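Putative alpha-L-fucosidase (Bacteroides thetaiotaomicron VPI-5482, PDB 3GZA) probably hydrolyses alpha-L-fucosidic linkages, releasing L-fucose from glycans as a glycoside hydrolase of family 29. Local coordinates at residues Lys305-Asn310 against Gly406-Glu411. Residues are numbered along the deposited sequence; the frame is centred on the assembly and turned at random.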
# COMPACT_ATOMS: atom_id res chain seq x y z
N LYS A 305 -18.12 -38.52 -8.13
CA LYS A 305 -18.79 -38.10 -6.91
C LYS A 305 -18.98 -36.59 -6.82
O LYS A 305 -19.26 -36.06 -5.77
CB LYS A 305 -18.09 -38.68 -5.67
CG LYS A 305 -18.19 -40.20 -5.58
CD LYS A 305 -17.29 -40.84 -4.51
CE LYS A 305 -17.48 -42.40 -4.45
NZ LYS A 305 -16.29 -43.11 -3.85
N SER A 306 -18.83 -35.88 -7.93
CA SER A 306 -19.06 -34.44 -8.00
C SER A 306 -19.91 -34.23 -9.22
O SER A 306 -21.12 -34.14 -9.07
CB SER A 306 -17.79 -33.59 -8.03
OG SER A 306 -16.88 -34.05 -9.01
N VAL A 307 -19.29 -34.22 -10.41
CA VAL A 307 -20.02 -34.09 -11.65
C VAL A 307 -21.12 -35.16 -11.74
O VAL A 307 -22.23 -34.90 -12.20
CB VAL A 307 -19.07 -34.17 -12.85
CG1 VAL A 307 -19.88 -34.14 -14.21
CG2 VAL A 307 -17.99 -33.04 -12.76
N GLY A 308 -20.85 -36.37 -11.26
CA GLY A 308 -21.85 -37.45 -11.25
C GLY A 308 -22.88 -37.44 -10.14
O GLY A 308 -23.72 -38.33 -10.05
N ARG A 309 -22.77 -36.43 -9.29
CA ARG A 309 -23.68 -36.15 -8.18
C ARG A 309 -24.22 -34.70 -8.29
O ARG A 309 -24.55 -34.07 -7.29
CB ARG A 309 -22.99 -36.37 -6.81
CG ARG A 309 -22.76 -37.78 -6.48
CD ARG A 309 -22.13 -37.96 -5.12
NE ARG A 309 -21.92 -39.38 -4.85
CZ ARG A 309 -21.32 -39.83 -3.75
NH1 ARG A 309 -20.90 -39.01 -2.82
NH2 ARG A 309 -21.13 -41.12 -3.59
N ASN A 310 -24.36 -34.18 -9.51
CA ASN A 310 -25.03 -32.90 -9.73
C ASN A 310 -24.32 -31.73 -9.10
O ASN A 310 -24.94 -30.81 -8.59
CB ASN A 310 -26.47 -32.97 -9.16
CG ASN A 310 -27.36 -31.85 -9.65
OD1 ASN A 310 -27.17 -31.30 -10.76
ND2 ASN A 310 -28.42 -31.55 -8.85
N GLY A 406 -30.84 -34.16 -11.52
CA GLY A 406 -30.39 -32.81 -11.82
C GLY A 406 -29.65 -32.79 -13.14
O GLY A 406 -30.01 -33.56 -14.06
N HIS A 407 -28.58 -32.02 -13.21
CA HIS A 407 -27.84 -31.85 -14.45
C HIS A 407 -27.17 -33.14 -14.92
O HIS A 407 -27.23 -33.45 -16.11
CB HIS A 407 -26.83 -30.72 -14.34
CG HIS A 407 -25.95 -30.64 -15.53
ND1 HIS A 407 -26.43 -30.20 -16.74
CD2 HIS A 407 -24.69 -31.10 -15.75
CE1 HIS A 407 -25.46 -30.32 -17.64
NE2 HIS A 407 -24.42 -30.88 -17.08
N LYS A 408 -26.60 -33.90 -13.98
CA LYS A 408 -25.95 -35.15 -14.33
C LYS A 408 -25.82 -36.09 -13.16
O LYS A 408 -25.44 -35.68 -12.07
CB LYS A 408 -24.57 -34.90 -14.93
CG LYS A 408 -23.82 -36.16 -15.43
CD LYS A 408 -22.61 -35.76 -16.25
CE LYS A 408 -22.95 -35.46 -17.74
NZ LYS A 408 -21.70 -35.14 -18.54
N ARG A 409 -26.10 -37.36 -13.44
CA ARG A 409 -26.00 -38.44 -12.48
C ARG A 409 -25.19 -39.50 -13.17
O ARG A 409 -25.57 -39.92 -14.29
CB ARG A 409 -27.38 -39.01 -12.15
CG ARG A 409 -27.39 -40.18 -11.14
CD ARG A 409 -27.09 -39.71 -9.77
NE ARG A 409 -26.96 -40.81 -8.82
CZ ARG A 409 -25.88 -41.10 -8.11
NH1 ARG A 409 -24.75 -40.44 -8.22
NH2 ARG A 409 -25.93 -42.13 -7.27
N ILE A 410 -24.12 -39.96 -12.52
CA ILE A 410 -23.35 -41.10 -13.03
C ILE A 410 -23.61 -42.23 -12.08
O ILE A 410 -23.39 -42.07 -10.89
CB ILE A 410 -21.83 -40.79 -13.15
CG1 ILE A 410 -21.61 -39.69 -14.19
CG2 ILE A 410 -20.99 -42.07 -13.57
CD1 ILE A 410 -20.21 -39.09 -14.22
N GLU A 411 -24.07 -43.36 -12.60
CA GLU A 411 -24.31 -44.56 -11.81
C GLU A 411 -23.36 -45.66 -12.30
O GLU A 411 -23.24 -45.89 -13.48
CB GLU A 411 -25.74 -45.04 -12.02
CG GLU A 411 -26.84 -44.30 -11.24
CD GLU A 411 -26.92 -44.70 -9.77
OE1 GLU A 411 -25.99 -45.37 -9.25
OE2 GLU A 411 -27.97 -44.36 -9.14
O HOH W 1 -22.15 -41.22 -7.00
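R409 turns its guanidinium edge to the carbonyl of G308. NH1 donates to G308 O at 3.0 Å, with the oxygen almost in the guanidinium plane. The R409 side chain bends at chi2 (72°), which brings NH1 back to this oxygen. I410 N also donates to G308 O, so two N-H groups grip this buried oxygen. R309 runs alongside R409, pointing the same way, with the two guanidinium planes 56° apart. A water accepts from R309 NE and R409 NH1 and probably eases the repulsion between them. R309 NH1 donates to the V227 carbonyl. R409 also pairs with E411, NH2 to OE2 3.6 Å. I410 lays CG1 against G308 CA at 3.7 Å. V307 and K408 lie side by side, pointing the same way, and touch CG1 to CD at 3.8 Å. K408 NZ goes on to a salt bridge with E21. At the other end H407 N donates to N310 OD1 at 2.9 Å, from above the amide plane. N310 ND2 is held by E381 and the C231 carbonyl. An alanine here would probably leave H407 N without its acceptor and E381 and the C231 carbonyl without their donor. I410 N to G308 O and a weak N310 N to K408 O bond (3.2 Å) bridge R309 and R409. The turn S306-R309, between helix 296-304 and strand 312-317 of the TIM-barrel domain, thus docks on strand 409-418, an outer strand of the C-terminal beta-sandwich, beside strand 366-375.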